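Side-chain contacts in fucolectin-related protein (Streptococcus pneumoniae, PDB 2WMF), which probably hydrolyses host blood-group carbohydrate antigens, as the catalytic module of a family 98 glycoside hydrolase: residues L477-N482 / T531-S536; G344-S347 / F352-G355; L53-T58 / E293-T298. All coordinates share one frame; numbering follows the deposited sequence.

In the fold
A multidomain hydrolase illustrates how different layers of a fold are held by different kinds of apolar packing. Contact 3 lies in the eight-stranded parallel barrel, where loops following the first and last strands meet at the carboxyl ends of the barrel strands, the side on which barrel enzymes of this type carry their active site. Contact 2 sits where a loop of the C-terminal family region leans on helices of the barrel domain, and contact 1 joins two sheets of the C-terminal β-sandwich. All three are separate: centres are 35 to 37 Å apart, and even contacts 1 and 3 leave about 11 Å between nearest atoms. Contacts 2 and 3 occupy opposite sides of the chain's centre.

Contact 1 (L477-N482 / T531-S536); sequences LHILLN and TTLTLS. Unlike the reference sequence in segment 531-536: Ser536 (reference Lys).
Ile479 and Leu533 meet tip to tip between two antiparallel sheets, an example of how a β-sandwich is filled from both sides. From CB of Ile479, which points toward the opposite strand, one branch ends in CG2, 4.2 Å from Leu533 CD2. The other passes through CG1 to CD1, which comes closer to the same methyl, Leu533 CD2, at 3.7 Å. The rotation about CB-CG1 stands about 40° from the staggered anti position (chi2 139°), which suggests a modest strain at the centre of the interface. Leu533 answers with CG anti to the backbone N (chi1 175°), which extends CD2 across the gap to both methyls of Ile479.

The same meeting recurs two residues along on each flank. Leu477 CD1 faces Leu535 CD2 at 4.1 Å, and Leu481 CD1 faces the Thr531 methyl, CG2, at 4.0 Å. With no hydrogen bond crossing, methyl packing alone joins the segments, whose axes approach to 9.9 Å and run nearly antiparallel at 163°. Strand 477-482 is hydrogen-bonded within its own sheet between strands 467-472 and 576-580, while strand 529-536 lies in the facing sheet between 457-462 and 566-573, with Leu458 and Leu460 beside Leu533.

Contact 2 (G344-S347 / F352-G355); sequences GRIS and FYQG
The hydroxyl of Tyr353 is held by a hydrogen bond to Ser224 OG, and its oxygen also passes within 4.3 Å of Ile346 CG1, so a polar tip and an aliphatic chain share one buried corner. No hydrogen bond crosses between 344-347 and 352-355; the main link is an apolar one, a worked case of a short loop folding back on its own aromatic residues. Ile346 swings CG1 away from its backbone N (chi1 -164°), and the terminal CD1 thereby reaches Phe352. There it lies 3.7 Å from Phe352 CG and 3.8 Å from Phe352 CB, touching the root of the ring rather than its far end. The resulting CH-π contact is off-centre, with CD1 at 4.2 Å from the ring centroid of Phe352 and 29° off the normal, and the two side chains cross at about a right angle.

Phe352 is in turn seated on its neighbour: its CD2 stands 3.7 Å above the plane of the Tyr353 ring, over the centre, while Tyr353 CE1 lies in the plane of the Phe352 ring at its edge. Around this cluster, Ile346 rests on Lys184 and Glu188 of helix 184-192 and on Ile225 of helix 219-231. Tyr353 packs on Ala220 of the latter helix, and strand 376-377 supplies Val376 to both residues.

Contact 3 (L53-T58 / E293-T298); sequences LWWGNT and ECAAYT
A cis peptide bond precedes Cys294, just past the last strand of the (β/α)8 barrel, and the sulfur lies against the indole of Trp55. The tryptophan belongs to a type I' turn, Trp54 to Asn57, in the loop after the first strand, so the contact joins the two ends of the barrel's strand order. At the turn Trp55 has a positive phi of 65°, uncommon for a residue with a side chain, and its indole is projected toward helix 295-298.

The indole is held from both faces, and the two sides are unlike. On one face Ala296 CB is 3.5 Å from Trp55 NE1, and makes a CH-π contact with the five-membered ring at 23° from its normal. On the opposite face Trp54 CD1 stands 3.3 Å above the indole plane of Trp55, over its centre, the two indoles inclined to each other. Cys294 SG approaches the six-membered ring obliquely, 3.7 Å from both CZ2 and CH2 of Trp55, while Ala295 CB is a looser neighbour of CZ3. Tyr45 and Trp504 add further aromatic contacts to Trp55. Cys294 is also at the N-cap position of the short helix, and its O accepts from Tyr297 N at 2.8 Å and from Thr298 N at 2.9 Å.

Contact 1 (L477-N482 / T531-S536)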
loop_
_atom_site.group_PDB
_atom_site.type_symbol
_atom_site.label_atom_id
_atom_site.label_comp_id
_atom_site.label_asym_id
_atom_site.label_seq_id
_atom_site.Cartn_x
_atom_site.Cartn_y
_atom_site.Cartn_z
ATOM N N LEU A 477 -2.665 -12.526 24.429
ATOM C CA LEU A 477 -2.536 -12.425 22.978
ATOM C C LEU A 477 -3.636 -11.514 22.434
ATOM O O LEU A 477 -4.816 -11.663 22.827
ATOM C CB LEU A 477 -2.672 -13.813 22.366
ATOM C CG LEU A 477 -1.657 -14.890 22.721
ATOM C CD1 LEU A 477 -2.102 -16.179 21.999
ATOM C CD2 LEU A 477 -0.225 -14.479 22.449
ATOM N N HIS A 478 -3.277 -10.600 21.519
ATOM C CA HIS A 478 -4.308 -9.855 20.819
ATOM C C HIS A 478 -4.331 -10.304 19.400
ATOM O O HIS A 478 -3.279 -10.329 18.759
ATOM C CB HIS A 478 -4.151 -8.343 20.871
ATOM C CG HIS A 478 -5.266 -7.656 20.148
ATOM N ND1 HIS A 478 -6.469 -7.332 20.744
ATOM C CD2 HIS A 478 -5.435 -7.422 18.821
ATOM C CE1 HIS A 478 -7.294 -6.834 19.830
ATOM N NE2 HIS A 478 -6.686 -6.863 18.654
ATOM N N ILE A 479 -5.517 -10.669 18.910
ATOM C CA ILE A 479 -5.633 -11.251 17.572
ATOM C C ILE A 479 -6.612 -10.403 16.751
ATOM O O ILE A 479 -7.740 -10.130 17.196
ATOM C CB ILE A 479 -6.097 -12.744 17.637
ATOM C CG1 ILE A 479 -5.014 -13.609 18.380
ATOM C CG2 ILE A 479 -6.337 -13.304 16.225
ATOM C CD1 ILE A 479 -5.538 -14.601 19.293
ATOM N N LEU A 480 -6.162 -9.995 15.574
ATOM C CA LEU A 480 -6.971 -9.306 14.585
ATOM C C LEU A 480 -7.126 -10.226 13.348
ATOM O O LEU A 480 -6.131 -10.767 12.843
ATOM C CB LEU A 480 -6.291 -7.979 14.160
ATOM C CG LEU A 480 -6.879 -7.187 13.008
ATOM C CD1 LEU A 480 -8.295 -6.721 13.389
ATOM C CD2 LEU A 480 -6.010 -5.994 12.658
ATOM N N LEU A 481 -8.387 -10.450 12.949
ATOM C CA LEU A 481 -8.729 -11.173 11.715
ATOM C C LEU A 481 -9.503 -10.228 10.827
ATOM O O LEU A 481 -10.397 -9.480 11.293
ATOM C CB LEU A 481 -9.595 -12.403 12.008
ATOM C CG LEU A 481 -9.152 -13.426 13.059
ATOM C CD1 LEU A 481 -10.268 -14.543 13.274
ATOM C CD2 LEU A 481 -7.751 -13.991 12.744
ATOM N N ASN A 482 -9.212 -10.264 9.526
ATOM C CA ASN A 482 -10.115 -9.555 8.640
ATOM C C ASN A 482 -10.142 -10.254 7.286
ATOM O O ASN A 482 -9.084 -10.485 6.671
ATOM C CB ASN A 482 -9.713 -8.069 8.510
ATOM C CG ASN A 482 -10.841 -7.191 7.974
ATOM O OD1 ASN A 482 -11.526 -7.586 7.020
ATOM N ND2 ASN A 482 -11.008 -5.963 8.525
ATOM N N THR A 531 -12.470 -18.883 9.418
ATOM C CA THR A 531 -11.092 -18.830 9.848
ATOM C C THR A 531 -11.057 -19.634 11.132
ATOM O O THR A 531 -11.838 -19.381 12.033
ATOM C CB THR A 531 -10.633 -17.389 10.159
ATOM O OG1 THR A 531 -10.794 -16.570 9.003
ATOM C CG2 THR A 531 -9.171 -17.386 10.613
ATOM N N THR A 532 -10.175 -20.636 11.173
ATOM C CA THR A 532 -10.081 -21.514 12.351
ATOM C C THR A 532 -8.748 -21.198 13.030
ATOM O O THR A 532 -7.665 -21.267 12.389
ATOM C CB THR A 532 -10.137 -22.986 11.953
ATOM O OG1 THR A 532 -11.336 -23.231 11.199
ATOM C CG2 THR A 532 -10.071 -23.882 13.214
ATOM N N LEU A 533 -8.832 -20.864 14.318
ATOM C CA LEU A 533 -7.665 -20.490 15.124
ATOM C C LEU A 533 -7.495 -21.528 16.245
ATOM O O LEU A 533 -8.442 -21.788 16.991
ATOM C CB LEU A 533 -7.909 -19.109 15.723
ATOM C CG LEU A 533 -6.844 -18.606 16.684
ATOM C CD1 LEU A 533 -5.529 -18.535 15.977
ATOM C CD2 LEU A 533 -7.307 -17.230 17.304
ATOM N N THR A 534 -6.316 -22.144 16.335
ATOM C CA THR A 534 -6.058 -23.188 17.311
ATOM C C THR A 534 -4.831 -22.818 18.151
ATOM O O THR A 534 -3.750 -22.555 17.623
ATOM C CB THR A 534 -5.811 -24.544 16.635
ATOM O OG1 THR A 534 -6.860 -24.818 15.701
ATOM C CG2 THR A 534 -5.801 -25.665 17.652
ATOM N N LEU A 535 -5.030 -22.737 19.466
ATOM C CA LEU A 535 -3.949 -22.441 20.406
ATOM C C LEU A 535 -3.582 -23.742 21.101
ATOM O O LEU A 535 -4.412 -24.315 21.823
ATOM C CB LEU A 535 -4.392 -21.426 21.450
ATOM C CG LEU A 535 -4.892 -20.076 20.972
ATOM C CD1 LEU A 535 -5.359 -19.212 22.179
ATOM C CD2 LEU A 535 -3.826 -19.376 20.202
ATOM N N SER A 536 -2.371 -24.206 20.848
ATOM C CA SER A 536 -1.880 -25.449 21.399
ATOM C C SER A 536 -1.027 -25.124 22.580
ATOM O O SER A 536 -0.070 -24.371 22.474
ATOM C CB SER A 536 -1.042 -26.193 20.376
ATOM O OG SER A 536 -0.625 -27.462 20.848
#

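Contact 2 (G344-S347 / F352-G355)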
loop_
_atom_site.group_PDB
_atom_site.type_symbol
_atom_site.label_atom_id
_atom_site.label_comp_id
_atom_site.label_asym_id
_atom_site.label_seq_id
_atom_site.Cartn_x
_atom_site.Cartn_y
_atom_site.Cartn_z
ATOM N N GLY A 344 26.319 -5.326 -10.984
ATOM C CA GLY A 344 25.218 -5.831 -11.783
ATOM C C GLY A 344 23.920 -5.637 -11.040
ATOM O O GLY A 344 23.885 -5.831 -9.839
ATOM N N ARG A 345 22.849 -5.299 -11.752
ATOM C CA ARG A 345 21.643 -4.748 -11.137
ATOM C C ARG A 345 20.526 -5.776 -11.042
ATOM O O ARG A 345 20.441 -6.722 -11.839
ATOM C CB ARG A 345 21.156 -3.507 -11.886
ATOM C CG ARG A 345 22.201 -2.405 -11.927
ATOM C CD ARG A 345 22.125 -1.485 -13.127
ATOM N NE ARG A 345 23.322 -0.654 -13.119
ATOM C CZ ARG A 345 24.535 -1.039 -13.528
ATOM N NH1 ARG A 345 24.718 -2.239 -14.080
ATOM N NH2 ARG A 345 25.576 -0.239 -13.355
ATOM N N ILE A 346 19.677 -5.591 -10.042
ATOM C CA ILE A 346 18.544 -6.501 -9.825
ATOM C C ILE A 346 17.607 -6.535 -11.066
ATOM O O ILE A 346 16.950 -7.557 -11.336
ATOM C CB ILE A 346 17.773 -6.149 -8.515
ATOM C CG1 ILE A 346 16.865 -7.319 -8.119
ATOM C CG2 ILE A 346 16.970 -4.816 -8.630
ATOM C CD1 ILE A 346 17.614 -8.540 -7.698
ATOM N N SER A 347 17.587 -5.449 -11.848
ATOM C CA SER A 347 16.801 -5.434 -13.133
ATOM C C SER A 347 17.264 -6.484 -14.132
ATOM O O SER A 347 16.537 -6.803 -15.082
ATOM C CB SER A 347 16.877 -4.054 -13.805
ATOM O OG SER A 347 18.210 -3.645 -13.948
ATOM N N PHE A 352 15.096 -13.572 -9.363
ATOM C CA PHE A 352 15.699 -13.502 -8.050
ATOM C C PHE A 352 14.748 -13.970 -6.944
ATOM O O PHE A 352 15.188 -14.620 -6.008
ATOM C CB PHE A 352 16.209 -12.085 -7.742
ATOM C CG PHE A 352 16.939 -11.983 -6.421
ATOM C CD1 PHE A 352 18.270 -12.437 -6.282
ATOM C CD2 PHE A 352 16.306 -11.465 -5.317
ATOM C CE1 PHE A 352 18.919 -12.335 -5.058
ATOM C CE2 PHE A 352 16.939 -11.377 -4.106
ATOM C CZ PHE A 352 18.253 -11.793 -3.961
ATOM N N TYR A 353 13.477 -13.552 -6.999
ATOM C CA TYR A 353 12.597 -13.787 -5.864
ATOM C C TYR A 353 11.944 -15.184 -5.875
ATOM O O TYR A 353 11.350 -15.626 -4.870
ATOM C CB TYR A 353 11.539 -12.684 -5.792
ATOM C CG TYR A 353 12.183 -11.325 -5.567
ATOM C CD1 TYR A 353 12.510 -10.903 -4.283
ATOM C CD2 TYR A 353 12.505 -10.486 -6.624
ATOM C CE1 TYR A 353 13.110 -9.674 -4.060
ATOM C CE2 TYR A 353 13.133 -9.257 -6.411
ATOM C CZ TYR A 353 13.449 -8.870 -5.135
ATOM O OH TYR A 353 14.029 -7.644 -4.939
ATOM N N GLN A 354 12.109 -15.901 -6.978
ATOM C CA GLN A 354 11.623 -17.308 -7.069
ATOM C C GLN A 354 12.341 -18.179 -6.042
ATOM O O GLN A 354 13.552 -18.023 -5.782
ATOM C CB GLN A 354 11.900 -17.838 -8.454
ATOM C CG GLN A 354 11.193 -17.100 -9.536
ATOM C CD GLN A 354 9.781 -17.564 -9.738
ATOM O OE1 GLN A 354 9.350 -18.582 -9.179
ATOM N NE2 GLN A 354 9.044 -16.832 -10.567
ATOM N N GLY A 355 11.612 -19.080 -5.409
ATOM C CA GLY A 355 12.193 -19.863 -4.330
ATOM C C GLY A 355 12.414 -19.207 -3.009
ATOM O O GLY A 355 12.681 -19.884 -2.023
#

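Contact 3 (L53-T58 / E293-T298)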
loop_
_atom_site.group_PDB
_atom_site.type_symbol
_atom_site.label_atom_id
_atom_site.label_comp_id
_atom_site.label_asym_id
_atom_site.label_seq_id
_atom_site.Cartn_x
_atom_site.Cartn_y
_atom_site.Cartn_z
ATOM N N LEU A 53 -15.067 18.757 -10.295
ATOM C CA LEU A 53 -14.587 17.412 -9.804
ATOM C C LEU A 53 -15.364 16.223 -10.392
ATOM O O LEU A 53 -16.573 16.287 -10.625
ATOM C CB LEU A 53 -14.611 17.317 -8.251
ATOM C CG LEU A 53 -13.756 18.316 -7.464
ATOM C CD1 LEU A 53 -14.104 18.191 -5.984
ATOM C CD2 LEU A 53 -12.253 18.091 -7.690
ATOM N N TRP A 54 -14.634 15.147 -10.648
ATOM C CA TRP A 54 -15.162 13.914 -11.247
ATOM C C TRP A 54 -15.793 13.026 -10.168
ATOM O O TRP A 54 -15.625 13.258 -8.963
ATOM C CB TRP A 54 -14.029 13.217 -11.996
ATOM C CG TRP A 54 -14.453 12.131 -12.953
ATOM C CD1 TRP A 54 -14.051 10.829 -12.930
ATOM C CD2 TRP A 54 -15.337 12.260 -14.067
ATOM N NE1 TRP A 54 -14.619 10.127 -13.976
ATOM C CE2 TRP A 54 -15.427 10.977 -14.683
ATOM C CE3 TRP A 54 -16.069 13.318 -14.600
ATOM C CZ2 TRP A 54 -16.213 10.745 -15.806
ATOM C CZ3 TRP A 54 -16.867 13.075 -15.726
ATOM C CH2 TRP A 54 -16.936 11.799 -16.300
ATOM N N TRP A 55 -16.556 12.024 -10.593
ATOM C CA TRP A 55 -17.137 11.002 -9.699
ATOM C C TRP A 55 -18.160 11.547 -8.697
ATOM O O TRP A 55 -18.509 10.899 -7.719
ATOM C CB TRP A 55 -16.003 10.197 -9.005
ATOM C CG TRP A 55 -15.409 9.147 -9.916
ATOM C CD1 TRP A 55 -16.109 8.282 -10.705
ATOM C CD2 TRP A 55 -14.027 8.915 -10.190
ATOM N NE1 TRP A 55 -15.245 7.480 -11.404
ATOM C CE2 TRP A 55 -13.958 7.877 -11.131
ATOM C CE3 TRP A 55 -12.833 9.477 -9.721
ATOM C CZ2 TRP A 55 -12.754 7.366 -11.570
ATOM C CZ3 TRP A 55 -11.631 8.991 -10.208
ATOM C CH2 TRP A 55 -11.609 7.938 -11.104
ATOM N N GLY A 56 -18.701 12.730 -8.989
ATOM C CA GLY A 56 -19.754 13.296 -8.163
ATOM C C GLY A 56 -19.326 13.759 -6.783
ATOM O O GLY A 56 -20.160 13.993 -5.921
ATOM N N ASN A 57 -18.019 13.889 -6.576
ATOM C CA ASN A 57 -17.502 14.201 -5.266
ATOM C C ASN A 57 -17.296 15.702 -5.066
ATOM O O ASN A 57 -17.239 16.492 -6.018
ATOM C CB ASN A 57 -16.182 13.420 -5.076
ATOM C CG ASN A 57 -16.394 11.908 -4.981
ATOM O OD1 ASN A 57 -17.463 11.463 -4.572
ATOM N ND2 ASN A 57 -15.357 11.119 -5.295
ATOM N N THR A 58 -17.174 16.072 -3.793
ATOM C CA THR A 58 -16.785 17.436 -3.390
ATOM C C THR A 58 -15.603 17.391 -2.407
ATOM O O THR A 58 -15.397 16.392 -1.753
ATOM C CB THR A 58 -17.966 18.200 -2.714
ATOM O OG1 THR A 58 -18.370 17.583 -1.462
ATOM C CG2 THR A 58 -19.130 18.284 -3.669
ATOM N N GLU A 293 -5.693 3.890 -5.931
ATOM C CA GLU A 293 -6.600 4.006 -7.074
ATOM C C GLU A 293 -7.262 2.643 -7.236
ATOM O O GLU A 293 -6.807 1.681 -6.658
ATOM C CB GLU A 293 -5.803 4.314 -8.359
ATOM C CG GLU A 293 -5.035 5.598 -8.370
ATOM C CD GLU A 293 -4.399 5.945 -9.741
ATOM O OE1 GLU A 293 -5.034 5.667 -10.799
ATOM O OE2 GLU A 293 -3.267 6.490 -9.749
ATOM N N CYS A 294 -8.327 2.522 -8.027
ATOM C CA CYS A 294 -9.159 3.610 -8.589
ATOM C C CYS A 294 -10.225 4.065 -7.572
ATOM O O CYS A 294 -11.002 3.243 -7.058
ATOM C CB CYS A 294 -9.883 3.092 -9.817
ATOM S SG CYS A 294 -11.064 4.277 -10.551
ATOM N N ALA A 295 -10.249 5.382 -7.314
ATOM C CA ALA A 295 -11.016 6.022 -6.240
ATOM C C ALA A 295 -12.504 5.807 -6.312
ATOM O O ALA A 295 -13.181 5.864 -5.293
ATOM C CB ALA A 295 -10.711 7.539 -6.222
ATOM N N ALA A 296 -13.018 5.479 -7.512
ATOM C CA ALA A 296 -14.421 5.109 -7.605
ATOM C C ALA A 296 -14.746 3.880 -6.787
ATOM O O ALA A 296 -15.898 3.731 -6.316
ATOM C CB ALA A 296 -14.906 4.930 -9.081
ATOM N N TYR A 297 -13.769 2.976 -6.688
ATOM C CA TYR A 297 -13.862 1.813 -5.831
ATOM C C TYR A 297 -13.232 2.012 -4.459
ATOM O O TYR A 297 -13.809 1.644 -3.456
ATOM C CB TYR A 297 -13.160 0.638 -6.502
ATOM C CG TYR A 297 -13.192 -0.670 -5.726
ATOM C CD1 TYR A 297 -14.374 -1.204 -5.253
ATOM C CD2 TYR A 297 -12.013 -1.411 -5.515
ATOM C CE1 TYR A 297 -14.412 -2.410 -4.623
ATOM C CE2 TYR A 297 -12.044 -2.621 -4.879
ATOM C CZ TYR A 297 -13.222 -3.135 -4.413
ATOM O OH TYR A 297 -13.282 -4.373 -3.768
ATOM N N THR A 298 -12.048 2.592 -4.454
ATOM C CA THR A 298 -11.203 2.639 -3.242
ATOM C C THR A 298 -11.522 3.825 -2.304
ATOM O O THR A 298 -10.980 3.857 -1.194
ATOM C CB THR A 298 -9.683 2.637 -3.585
ATOM O OG1 THR A 298 -9.363 3.712 -4.470
ATOM C CG2 THR A 298 -9.249 1.333 -4.271
#